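Long-range contacts in glutaryl-CoA dehydrogenase (Mycobacterium smegmatis, PDB 3SF6), which is a flavoprotein of the acyl-CoA dehydrogenase family, modelled here as a tetramer with bound dihydroflavine-adenine dinucleotide: residues G19-I24 with L309-G314; A32-I37 with G88-A93; L118-I123 with D138-H143; H124-D129 with P246-L251; T167-D172 with G236-D241. All coordinates share one frame; numbering follows the deposited sequence.

Overall arrangement
The five contacts run along the subunit from the helical C-terminal domain to the tip of the beta domain. Interactions 1 and 2 follow each other along the N-terminal helices, their centres 20 Å apart; helix 298-327 supplies one side of interaction 1 and packs against interaction 2 through Leu319 and Arg323, which touch Val92. Interactions 3 and 4 share helix 106-126, with centres 15 Å apart and adjoining segments. Of these two, interaction 3 is the nearer to the flavin: the Ala119 side chain is about 9 Å from the dihydroflavine-adenine dinucleotide, that of Phe126 about 14 Å. Interaction 5 lies at the edge of the beta domain, its centre 18 Å from that of interaction 4 and 53 Å from that of interaction 1.

Interaction 1: residues G19-I24 with L309-G314; sequences GADDLI and LEYGKG. With EDO (1,2-ethanediol), chain O.
Tyr311 reaches from helix 298-327, part of the C-terminal helical domain of the acyl-CoA dehydrogenase fold, to the short N-terminal helix 20-24, and it has the largest share of this buried contact. Its CG stands anti to the backbone N (chi1 168°), which sends the ring out across the gap between the two helices; their short axes cross at -60°. The hydroxyl meets Asp21 at the ring edge: Tyr311 OH donates to Asp21 OD1 over 2.6 Å. The carboxylate and ring planes are only 9° apart, and OD1 lies in the ring plane, receiving the proton on its syn lone pair. The other oxygen, Asp21 OD2, accepts from O1 of a 1,2-ethanediol, probably from the crystallisation liquor, at 2.5 Å, so each carboxylate oxygen has its own hydroxyl donor.

Below the polar tip the contact turns apolar. Ile24 crosses the tyrosine obliquely and brings CD1 to 3.6 Å from Tyr311 CD2, while the methyl of Ala20 touches the same ring carbon more loosely, CB to CD2 being 4.1 Å. The closest packing is at Gly312: Ile24 CD1 sits 3.4 Å from Gly312 CA, tighter than usual for two carbons, against a residue with no side chain. Further out, Leu277 and Arg274 of helix 252-286 and Ile349 of helix 332-357 pack on Tyr311, and Arg274 also binds the ethanediol. Helix 20-24 is tied to the second subunit as well, where Gln334 NE2 donates to Leu23 O and His320 NE2 to Ile24 O.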
# COMPACT_ATOMS: atom_id res chain seq x y z
N GLY A 19 16.32 -18.48 10.53
CA GLY A 19 15.34 -17.61 11.23
C GLY A 19 15.54 -16.13 10.89
O GLY A 19 16.59 -15.76 10.34
N ALA A 20 14.59 -15.27 11.25
CA ALA A 20 14.67 -13.86 10.89
C ALA A 20 15.85 -13.17 11.57
O ALA A 20 16.60 -12.43 10.94
CB ALA A 20 13.38 -13.11 11.24
N ASP A 21 16.02 -13.40 12.87
CA ASP A 21 17.14 -12.75 13.58
C ASP A 21 18.50 -13.19 12.98
O ASP A 21 19.41 -12.40 12.90
CB ASP A 21 17.16 -13.04 15.09
CG ASP A 21 16.12 -12.23 15.88
OD1 ASP A 21 15.16 -11.71 15.31
OD2 ASP A 21 16.28 -12.11 17.13
N ASP A 22 18.61 -14.46 12.61
CA ASP A 22 19.84 -14.99 12.04
C ASP A 22 20.10 -14.35 10.68
O ASP A 22 21.23 -13.93 10.39
CB ASP A 22 19.73 -16.50 11.90
CG ASP A 22 20.99 -17.11 11.34
OD1 ASP A 22 22.00 -17.20 12.08
OD2 ASP A 22 20.97 -17.49 10.18
N LEU A 23 19.04 -14.25 9.87
CA LEU A 23 19.16 -13.66 8.54
C LEU A 23 19.55 -12.19 8.65
O LEU A 23 20.43 -11.72 7.90
CB LEU A 23 17.87 -13.85 7.73
CG LEU A 23 17.90 -13.35 6.30
CD1 LEU A 23 18.90 -14.09 5.49
CD2 LEU A 23 16.49 -13.51 5.63
N ILE A 24 18.95 -11.46 9.59
CA ILE A 24 19.26 -10.04 9.80
C ILE A 24 20.66 -9.87 10.39
O ILE A 24 21.41 -8.97 9.96
CB ILE A 24 18.19 -9.34 10.63
CG1 ILE A 24 16.88 -9.33 9.85
CG2 ILE A 24 18.59 -7.90 10.99
CD1 ILE A 24 15.64 -9.24 10.73
N LEU A 309 11.64 -8.12 6.19
CA LEU A 309 12.23 -6.81 5.85
C LEU A 309 11.78 -5.75 6.83
O LEU A 309 12.60 -4.95 7.29
CB LEU A 309 11.92 -6.39 4.41
CG LEU A 309 12.93 -6.71 3.33
CD1 LEU A 309 12.32 -6.25 2.00
CD2 LEU A 309 14.26 -6.03 3.62
N GLU A 310 10.49 -5.66 7.12
CA GLU A 310 10.03 -4.56 7.97
C GLU A 310 10.46 -4.79 9.40
O GLU A 310 10.78 -3.83 10.12
CB GLU A 310 8.54 -4.28 7.86
CG GLU A 310 8.10 -3.80 6.47
CD GLU A 310 8.86 -2.59 5.96
OE1 GLU A 310 9.19 -1.69 6.75
OE2 GLU A 310 9.16 -2.53 4.75
N TYR A 311 10.47 -6.05 9.85
CA TYR A 311 11.03 -6.35 11.17
C TYR A 311 12.49 -5.95 11.27
O TYR A 311 12.92 -5.26 12.22
CB TYR A 311 10.82 -7.84 11.50
CG TYR A 311 11.59 -8.31 12.69
CD1 TYR A 311 11.27 -7.84 13.96
CD2 TYR A 311 12.57 -9.27 12.56
CE1 TYR A 311 12.00 -8.28 15.09
CE2 TYR A 311 13.30 -9.69 13.68
CZ TYR A 311 12.99 -9.21 14.92
OH TYR A 311 13.67 -9.70 16.02
N GLY A 312 13.27 -6.36 10.27
CA GLY A 312 14.70 -6.02 10.31
C GLY A 312 15.00 -4.53 10.19
O GLY A 312 15.83 -4.01 10.93
N LYS A 313 14.36 -3.83 9.25
CA LYS A 313 14.51 -2.38 9.14
C LYS A 313 14.10 -1.71 10.43
O LYS A 313 14.73 -0.73 10.87
CB LYS A 313 13.65 -1.86 7.98
CG LYS A 313 14.11 -2.31 6.59
CD LYS A 313 12.99 -2.29 5.51
CE LYS A 313 12.43 -1.04 5.30
NZ LYS A 313 11.28 -0.98 4.27
N GLY A 314 13.00 -2.18 11.03
CA GLY A 314 12.53 -1.62 12.29
C GLY A 314 13.48 -1.82 13.44
O GLY A 314 13.73 -0.90 14.24
C1 EDO O . 15.43 -9.19 18.77
O1 EDO O . 15.14 -10.56 18.73
C2 EDO O . 16.82 -8.99 19.41
O2 EDO O . 16.82 -9.35 20.80

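Interaction 2: residues A32-I37 with G88-A93; sequences AEEREI and GMSAVA. With SO4 (sulfate ion), chain S.
Ile37 fills the tight half of this contact between helix 32-49 and the start of helix 91-104. Its two branches divide the work. CD1, at the end of the CG1 arm that lies anti to the carbonyl carbon, presses on the methyl of Ala93 at 3.6 Å between Ile37 CD1 and Ala93 CB; CG2 turns the other way and rests against the thioether of Met89, with Ile37 CG2 and Met89 SD 3.9 Å apart. Glu34 adds its flat end. The chain runs extended beyond CG and crosses Val92 obliquely, so that Glu34 CD lies 3.6 Å from Val92 CG1.

The polar side is looser and wet. No direct hydrogen bond joins the segments; instead a water donates to Glu34 OE2 at 2.6 Å and also bonds to Ser90 OG at 2.7 Å. Glu34 OE2 has a stronger partner in the salt bridge to Arg323 of helix 298-327, and OE1 accepts from the backbone N of Ser31. At the far end of the first segment a sulfate ion, probably from the crystallisation liquor, is held by Ala32 N and by both terminal nitrogens of Arg35.

Ser90 OG also accepts from Ala93 N over 3.0 Å, with an N-H...O angle of 164°. This is a classical N-cap starting helix 91-104 in the helical N-terminal domain of the acyl-CoA dehydrogenase fold.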
# COMPACT_ATOMS: atom_id res chain seq x y z
N ALA A 32 27.86 -8.37 24.61
CA ALA A 32 27.57 -9.52 25.48
C ALA A 32 26.68 -9.07 26.66
O ALA A 32 25.77 -9.81 27.06
CB ALA A 32 28.88 -10.15 25.98
N GLU A 33 26.92 -7.87 27.20
CA GLU A 33 26.10 -7.33 28.29
C GLU A 33 24.66 -7.13 27.87
O GLU A 33 23.73 -7.38 28.63
CB GLU A 33 26.68 -5.99 28.78
CG GLU A 33 28.02 -6.12 29.50
CD GLU A 33 29.26 -6.19 28.61
OE1 GLU A 33 29.20 -6.18 27.34
OE2 GLU A 33 30.37 -6.25 29.23
N GLU A 34 24.47 -6.59 26.67
CA GLU A 34 23.15 -6.38 26.10
C GLU A 34 22.42 -7.71 25.83
O GLU A 34 21.26 -7.86 26.17
CB GLU A 34 23.26 -5.59 24.82
CG GLU A 34 23.68 -4.14 25.03
CD GLU A 34 24.21 -3.42 23.81
OE1 GLU A 34 24.34 -4.01 22.70
OE2 GLU A 34 24.55 -2.23 23.99
N ARG A 35 23.13 -8.67 25.25
CA ARG A 35 22.57 -9.97 24.98
C ARG A 35 22.18 -10.68 26.29
O ARG A 35 21.14 -11.36 26.37
CB ARG A 35 23.50 -10.84 24.13
CG ARG A 35 23.72 -10.35 22.70
CD ARG A 35 24.43 -11.36 21.84
NE ARG A 35 25.73 -11.74 22.38
CZ ARG A 35 26.89 -11.12 22.19
NH1 ARG A 35 26.98 -10.06 21.36
NH2 ARG A 35 27.96 -11.57 22.81
N GLU A 36 23.01 -10.56 27.33
CA GLU A 36 22.67 -11.14 28.63
C GLU A 36 21.38 -10.59 29.22
O GLU A 36 20.51 -11.33 29.67
CB GLU A 36 23.82 -10.94 29.62
CG GLU A 36 23.57 -11.53 30.97
CD GLU A 36 24.74 -11.53 31.92
OE1 GLU A 36 25.91 -11.45 31.51
OE2 GLU A 36 24.43 -11.66 33.12
N ILE A 37 21.20 -9.27 29.17
CA ILE A 37 19.98 -8.66 29.69
C ILE A 37 18.77 -9.14 28.88
O ILE A 37 17.73 -9.55 29.43
CB ILE A 37 20.11 -7.11 29.73
CG1 ILE A 37 20.98 -6.67 30.91
CG2 ILE A 37 18.71 -6.44 29.80
CD1 ILE A 37 21.48 -5.25 30.82
N GLY A 88 19.49 0.88 36.17
CA GLY A 88 20.44 1.79 35.53
C GLY A 88 21.05 1.26 34.26
O GLY A 88 22.23 1.53 33.95
N MET A 89 20.28 0.49 33.50
CA MET A 89 20.83 -0.10 32.29
C MET A 89 20.86 0.92 31.13
O MET A 89 20.25 1.99 31.18
CB MET A 89 20.12 -1.39 31.90
CG MET A 89 18.76 -1.24 31.38
SD MET A 89 17.90 -2.83 31.01
CE MET A 89 17.78 -3.70 32.52
N SER A 90 21.58 0.57 30.08
CA SER A 90 21.65 1.47 28.90
C SER A 90 20.35 1.54 28.17
O SER A 90 19.47 0.70 28.37
CB SER A 90 22.73 1.00 27.94
OG SER A 90 22.34 -0.22 27.28
N ALA A 91 20.24 2.55 27.28
CA ALA A 91 19.05 2.69 26.45
C ALA A 91 18.88 1.47 25.57
O ALA A 91 17.77 0.96 25.43
CB ALA A 91 19.15 3.95 25.57
N VAL A 92 19.97 0.99 24.97
CA VAL A 92 19.87 -0.21 24.13
C VAL A 92 19.41 -1.43 24.94
O VAL A 92 18.55 -2.20 24.49
CB VAL A 92 21.17 -0.45 23.36
CG1 VAL A 92 21.16 -1.83 22.63
CG2 VAL A 92 21.38 0.69 22.30
N ALA A 93 20.00 -1.64 26.12
CA ALA A 93 19.60 -2.83 26.93
C ALA A 93 18.13 -2.73 27.37
O ALA A 93 17.36 -3.72 27.32
CB ALA A 93 20.50 -2.98 28.15
S SO4 S . 30.98 -8.52 22.67
O1 SO4 S . 31.98 -7.89 21.80
O2 SO4 S . 30.56 -7.69 23.82
O3 SO4 S . 31.87 -9.51 23.35
O4 SO4 S . 29.92 -9.21 21.83
O HOH W 1 24.70 -0.99 26.23

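Interaction 3: residues L118-I123 with D138-H143; sequences LAMYAI and DMASGH
Two methionines slide past each other in opposite directions here, Met120 from helix 106-126 and Met139 from helix 129-140. Each has CG anti to its own carbonyl carbon and runs straight to the sulfur before bending at the last torsion (chi3 78° for Met120, 87° for Met139), so they lie side by side rather than tip to tip. The closest pair is Met120 CG with Met139 CB, 3.6 Å apart. Passing beyond Met139, the methyl of Met120 reaches the backbone of the next residue, CE being 3.6 Å from Ala140 N, and also touches the Ala140 methyl. Met139 CE travels the other way and ends on Ala119, 3.8 Å from its CB. These consecutive helices form a helical hairpin in the N-terminal domain; no hydrogen bond crosses between the segments, and the contact is apolar packing. Ile123, one turn on from Ala119, crosses Met139 obliquely, its CD1 4.0 Å from Met139 SD, and itself leans on Trp135 and Leu136 of the partner helix. Helix 129-140 closes in a Schellman motif, where Gly142 takes positive phi (84°) and its N bonds to Met139 O at 3.1 Å; that carbonyl also accepts from Gln115 NE2.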
# COMPACT_ATOMS: atom_id res chain seq x y z
N LEU A 118 7.08 6.53 32.78
CA LEU A 118 6.11 7.58 32.99
C LEU A 118 6.06 8.00 34.45
O LEU A 118 6.50 9.12 34.77
CB LEU A 118 4.70 7.21 32.49
CG LEU A 118 4.59 7.06 30.96
CD1 LEU A 118 3.14 6.63 30.55
CD2 LEU A 118 5.06 8.30 30.22
N ALA A 119 5.54 7.15 35.32
CA ALA A 119 5.32 7.54 36.73
C ALA A 119 6.63 7.71 37.50
O ALA A 119 6.93 8.82 38.00
CB ALA A 119 4.37 6.56 37.45
N MET A 120 7.49 6.68 37.51
CA MET A 120 8.79 6.85 38.18
C MET A 120 9.65 7.95 37.54
O MET A 120 10.29 8.77 38.24
CB MET A 120 9.56 5.52 38.24
CG MET A 120 8.97 4.51 39.19
SD MET A 120 9.72 2.85 39.00
CE MET A 120 11.25 3.13 39.90
N TYR A 121 9.71 7.95 36.22
CA TYR A 121 10.49 8.96 35.51
C TYR A 121 10.07 10.37 35.91
O TYR A 121 10.91 11.24 36.15
CB TYR A 121 10.37 8.79 34.01
CG TYR A 121 11.20 9.81 33.25
CD1 TYR A 121 12.54 9.58 32.93
CD2 TYR A 121 10.65 11.00 32.85
CE1 TYR A 121 13.30 10.54 32.23
CE2 TYR A 121 11.40 11.96 32.17
CZ TYR A 121 12.70 11.73 31.88
OH TYR A 121 13.37 12.70 31.19
N ALA A 122 8.75 10.62 35.95
CA ALA A 122 8.26 11.94 36.31
C ALA A 122 8.79 12.38 37.69
O ALA A 122 9.22 13.52 37.87
CB ALA A 122 6.71 12.00 36.29
N ILE A 123 8.70 11.48 38.65
CA ILE A 123 9.17 11.73 40.02
C ILE A 123 10.70 11.91 40.03
O ILE A 123 11.24 12.83 40.64
CB ILE A 123 8.69 10.61 40.97
CG1 ILE A 123 7.16 10.64 41.11
CG2 ILE A 123 9.34 10.77 42.35
CD1 ILE A 123 6.56 9.39 41.82
N ASP A 138 10.11 1.86 46.56
CA ASP A 138 8.97 0.95 46.58
C ASP A 138 8.30 0.75 45.21
O ASP A 138 7.67 -0.29 44.96
CB ASP A 138 7.90 1.43 47.55
CG ASP A 138 8.26 1.19 49.02
OD1 ASP A 138 9.23 0.47 49.34
OD2 ASP A 138 7.50 1.74 49.84
N MET A 139 8.44 1.73 44.33
CA MET A 139 8.01 1.58 42.95
C MET A 139 8.94 0.65 42.16
O MET A 139 8.51 -0.19 41.37
CB MET A 139 7.86 2.96 42.28
CG MET A 139 6.70 3.75 42.88
SD MET A 139 6.60 5.42 42.24
CE MET A 139 5.58 5.15 40.74
N ALA A 140 10.24 0.77 42.41
CA ALA A 140 11.21 -0.10 41.74
C ALA A 140 11.02 -1.55 42.16
O ALA A 140 11.17 -2.44 41.35
CB ALA A 140 12.63 0.34 42.05
N SER A 141 10.60 -1.79 43.39
CA SER A 141 10.37 -3.16 43.84
C SER A 141 9.00 -3.70 43.46
O SER A 141 8.71 -4.86 43.68
CB SER A 141 10.52 -3.27 45.37
OG SER A 141 9.43 -2.59 46.01
N GLY A 142 8.13 -2.85 42.97
CA GLY A 142 6.80 -3.23 42.60
C GLY A 142 5.80 -3.25 43.74
O GLY A 142 4.62 -3.57 43.52
N HIS A 143 6.26 -2.90 44.95
CA HIS A 143 5.33 -2.88 46.07
C HIS A 143 4.37 -1.71 46.06
O HIS A 143 3.31 -1.83 46.66
CB HIS A 143 6.08 -2.99 47.37
CG HIS A 143 6.59 -4.37 47.59
ND1 HIS A 143 7.78 -4.80 47.06
CD2 HIS A 143 5.99 -5.45 48.15
CE1 HIS A 143 7.95 -6.07 47.37
NE2 HIS A 143 6.87 -6.49 48.02

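Interaction 4: residues H124-D129 with P246-L251; sequences HAFGSD and PGATSL. With SO4 (sulfate ion), chain M.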
# COMPACT_ATOMS: atom_id res chain seq x y z
N HIS A 124 11.40 11.02 39.32
CA HIS A 124 12.87 11.07 39.21
C HIS A 124 13.33 12.40 38.61
O HIS A 124 14.35 12.98 39.07
CB HIS A 124 13.33 9.87 38.39
CG HIS A 124 14.78 9.52 38.54
ND1 HIS A 124 15.78 10.26 37.95
CD2 HIS A 124 15.38 8.43 39.09
CE1 HIS A 124 16.95 9.69 38.22
NE2 HIS A 124 16.74 8.58 38.91
N ALA A 125 12.62 12.88 37.59
CA ALA A 125 13.03 14.05 36.81
C ALA A 125 12.59 15.38 37.40
O ALA A 125 13.33 16.39 37.29
CB ALA A 125 12.51 13.95 35.38
N PHE A 126 11.41 15.40 38.02
CA PHE A 126 10.79 16.64 38.44
C PHE A 126 10.42 16.71 39.91
O PHE A 126 9.91 17.73 40.37
CB PHE A 126 9.52 16.89 37.61
CG PHE A 126 9.75 16.82 36.14
CD1 PHE A 126 10.56 17.75 35.50
CD2 PHE A 126 9.15 15.83 35.37
CE1 PHE A 126 10.81 17.68 34.15
CE2 PHE A 126 9.40 15.78 34.01
CZ PHE A 126 10.20 16.68 33.41
N GLY A 127 10.62 15.61 40.62
CA GLY A 127 10.18 15.51 42.00
C GLY A 127 11.17 16.16 42.95
O GLY A 127 12.35 16.40 42.62
N SER A 128 10.67 16.49 44.12
CA SER A 128 11.52 16.85 45.26
C SER A 128 12.28 15.61 45.76
O SER A 128 11.90 14.47 45.50
CB SER A 128 10.64 17.39 46.39
OG SER A 128 9.74 16.37 46.87
N ASP A 129 13.33 15.85 46.55
CA ASP A 129 14.02 14.71 47.17
C ASP A 129 13.05 13.93 48.06
O ASP A 129 13.09 12.69 48.09
CB ASP A 129 15.21 15.19 47.99
CG ASP A 129 16.33 15.79 47.14
OD1 ASP A 129 16.30 15.70 45.90
OD2 ASP A 129 17.27 16.33 47.77
N PRO A 246 8.13 19.91 41.93
CA PRO A 246 8.69 21.25 41.81
C PRO A 246 9.36 21.55 40.48
O PRO A 246 9.44 22.71 40.08
CB PRO A 246 9.72 21.30 42.97
CG PRO A 246 10.05 19.87 43.25
CD PRO A 246 8.78 19.12 43.00
N GLY A 247 9.88 20.54 39.80
CA GLY A 247 10.65 20.77 38.60
C GLY A 247 9.82 20.87 37.33
O GLY A 247 10.34 21.28 36.28
N ALA A 248 8.51 20.60 37.45
CA ALA A 248 7.60 20.60 36.30
C ALA A 248 6.90 21.94 36.21
O ALA A 248 6.09 22.28 37.07
CB ALA A 248 6.60 19.43 36.39
N THR A 249 7.25 22.73 35.19
CA THR A 249 6.72 24.10 35.10
C THR A 249 6.04 24.41 33.75
O THR A 249 5.66 25.56 33.48
CB THR A 249 7.80 25.15 35.39
OG1 THR A 249 8.85 25.02 34.43
CG2 THR A 249 8.37 25.01 36.83
N SER A 250 5.87 23.40 32.92
CA SER A 250 5.22 23.60 31.62
C SER A 250 4.78 22.27 31.04
O SER A 250 5.09 21.22 31.59
CB SER A 250 6.19 24.27 30.65
OG SER A 250 7.20 23.35 30.24
N LEU A 251 4.10 22.33 29.90
CA LEU A 251 3.71 21.13 29.16
C LEU A 251 4.93 20.30 28.77
O LEU A 251 4.86 19.09 28.55
CB LEU A 251 2.90 21.51 27.90
CG LEU A 251 2.20 20.35 27.17
CD1 LEU A 251 1.04 19.71 28.01
CD2 LEU A 251 1.70 20.85 25.80
S SO4 M . 2.49 25.85 29.66
O1 SO4 M . 3.33 27.01 29.45
O2 SO4 M . 1.12 26.17 29.23
O3 SO4 M . 2.47 25.55 31.06
O4 SO4 M . 3.05 24.78 28.79
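Helix 106-126, in the N-terminal helical domain of the acyl-CoA dehydrogenase fold, ends at Phe126, and there it meets the loop between strand 229-240 and helix 252-286. Just before the end, Ala125 packs on its neighbour: its CB lies 3.8 Å above the plane of the Phe126 ring, over the centre. Phe126 itself makes the main contact, with both backbone and side chain. Its carbonyl oxygen accepts from Gly247 N over 2.9 Å, a fairly straight bond (162° at the hydrogen) that arrives in the carbonyl plane on a lone pair. The same oxygen touches the ring of Pro246, with Phe126 O and Pro246 CD 3.2 Å apart. CG stands anti to the carbonyl carbon (chi1 -52°), and the side chain comes against the loop: Phe126 CB is 4.1 Å from Ala248 CB, and Gly247 O, oblique to the ring, is 3.6 Å from Phe126 CD1. Ala253 and Arg256 of helix 252-286 also touch the phenyl group.

Gly127 leaves the helical conformation and turns the chain past Pro246. Ser128 then packs on the proline, its N 3.4 Å from Pro246 CD, while its OG caps the start of helix 129-140.

Across the joint, then, a single hydrogen bond carries the polar contact. It satisfies a carbonyl at the C-terminal end of a helix, where the dipole would probably strengthen its pull on the Gly247 N-H, with the proline ring against the accepting oxygen.

Interaction 5: residues T167-D172 with G236-D241; sequences TRSGDD and GVRLPD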
# COMPACT_ATOMS: atom_id res chain seq x y z
N THR A 167 -6.24 24.37 41.74
CA THR A 167 -6.48 25.72 42.25
C THR A 167 -5.97 25.81 43.66
O THR A 167 -5.99 24.85 44.36
CB THR A 167 -7.98 26.06 42.22
OG1 THR A 167 -8.70 25.18 43.08
CG2 THR A 167 -8.52 25.90 40.81
N ARG A 168 -5.46 26.96 44.04
CA ARG A 168 -4.91 27.12 45.37
C ARG A 168 -6.02 27.37 46.37
O ARG A 168 -7.01 28.04 46.07
CB ARG A 168 -3.91 28.28 45.41
CG ARG A 168 -2.63 27.96 44.68
CD ARG A 168 -1.51 28.96 45.04
NE ARG A 168 -0.15 28.41 44.92
CZ ARG A 168 0.39 27.50 45.75
NH1 ARG A 168 -0.31 26.96 46.75
NH2 ARG A 168 1.65 27.12 45.55
N SER A 169 -5.84 26.79 47.55
CA SER A 169 -6.72 27.00 48.67
C SER A 169 -5.80 27.11 49.88
O SER A 169 -5.29 26.11 50.39
CB SER A 169 -7.68 25.82 48.81
OG SER A 169 -8.58 26.01 49.86
N GLY A 170 -5.54 28.34 50.31
CA GLY A 170 -4.53 28.56 51.33
C GLY A 170 -3.20 28.02 50.85
O GLY A 170 -2.74 28.36 49.75
N ASP A 171 -2.61 27.14 51.65
CA ASP A 171 -1.36 26.49 51.31
C ASP A 171 -1.60 25.21 50.52
O ASP A 171 -0.64 24.56 50.13
CB ASP A 171 -0.58 26.13 52.57
CG ASP A 171 -0.25 27.33 53.42
OD1 ASP A 171 0.06 28.39 52.82
OD2 ASP A 171 -0.29 27.22 54.67
N ASP A 172 -2.85 24.81 50.36
CA ASP A 172 -3.18 23.56 49.69
C ASP A 172 -3.48 23.81 48.20
O ASP A 172 -3.61 24.95 47.73
CB ASP A 172 -4.41 22.88 50.31
CG ASP A 172 -4.19 22.42 51.76
OD1 ASP A 172 -3.04 22.09 52.14
OD2 ASP A 172 -5.21 22.35 52.48
N GLY A 236 -12.40 17.26 43.47
CA GLY A 236 -11.93 18.23 44.45
C GLY A 236 -11.03 17.57 45.47
O GLY A 236 -11.33 17.55 46.66
N VAL A 237 -9.91 17.03 44.99
CA VAL A 237 -8.91 16.33 45.82
C VAL A 237 -7.95 17.36 46.37
O VAL A 237 -7.31 18.12 45.61
CB VAL A 237 -8.15 15.31 44.95
CG1 VAL A 237 -6.95 14.70 45.71
CG2 VAL A 237 -9.14 14.24 44.44
N ARG A 238 -7.86 17.40 47.69
CA ARG A 238 -7.08 18.41 48.40
C ARG A 238 -5.70 17.85 48.72
O ARG A 238 -5.56 16.76 49.33
CB ARG A 238 -7.81 18.81 49.68
CG ARG A 238 -7.06 19.82 50.52
CD ARG A 238 -7.81 20.09 51.85
NE ARG A 238 -9.14 20.66 51.66
CZ ARG A 238 -9.40 21.96 51.52
NH1 ARG A 238 -8.41 22.86 51.51
NH2 ARG A 238 -10.66 22.37 51.36
N LEU A 239 -4.67 18.57 48.30
CA LEU A 239 -3.28 18.15 48.48
C LEU A 239 -2.44 19.30 49.04
O LEU A 239 -2.68 20.46 48.72
CB LEU A 239 -2.65 17.76 47.13
CG LEU A 239 -3.30 16.54 46.43
CD1 LEU A 239 -2.86 16.44 44.94
CD2 LEU A 239 -3.03 15.26 47.22
N PRO A 240 -1.42 18.98 49.85
CA PRO A 240 -0.50 20.06 50.27
C PRO A 240 0.39 20.53 49.12
O PRO A 240 0.52 19.80 48.12
CB PRO A 240 0.35 19.37 51.35
CG PRO A 240 0.46 17.96 50.82
CD PRO A 240 -0.94 17.65 50.26
N ASP A 241 1.01 21.71 49.23
CA ASP A 241 1.91 22.15 48.15
C ASP A 241 3.05 21.19 47.94
O ASP A 241 3.58 21.14 46.84
CB ASP A 241 2.47 23.57 48.34
CG ASP A 241 3.34 24.04 47.14
OD1 ASP A 241 2.88 23.99 45.94
OD2 ASP A 241 4.52 24.39 47.39
O HOH W 2 0.74 23.16 51.52
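Two salt bridges, one on each arginine, link the hairpin turn of 167-172 to the end of strand 229-240. Arg238, its CG anti to the backbone N and its chain bent at chi3, brings NH1 to 3.4 Å from Asp172 OD2. The approach is edge-on, with the oxygen in the guanidinium plane, but the carboxylate is turned 69° against that plane; the hydrogen bond within the pair is weak. Arg168 runs extended from CG to NE and crosses Asp241 obliquely, Arg168 NH2 lying 3.4 Å from Asp241 OD1, again with a weak bond. Asp241 OD1 is held more firmly by Trp173 NE1 and Arg244, so Arg168 is a secondary partner.

Among backbone polar groups, Asp241 N approaches Asp171 O directly at 3.4 Å in a weak, bent bond. A water does better, donating to Asp171 O and accepting from Asp241 N at 2.7 Å.

Van der Waals contact comes mainly from Asp172, whose CA lies 3.3 Å from Leu239 O and whose OD1 is 3.8 Å from Pro240 CA.

The turn holds itself together, with Ser169 N bonded to Asp172 O and Asp172 N to Ser169 O, while Gly170 takes the positive phi at its corner. It is a type II' beta turn closing a two-residue beta hairpin between strands 165-169 and 172-183, the latter pairing antiparallel with 229-240 in the sheet of the acyl-CoA dehydrogenase middle domain.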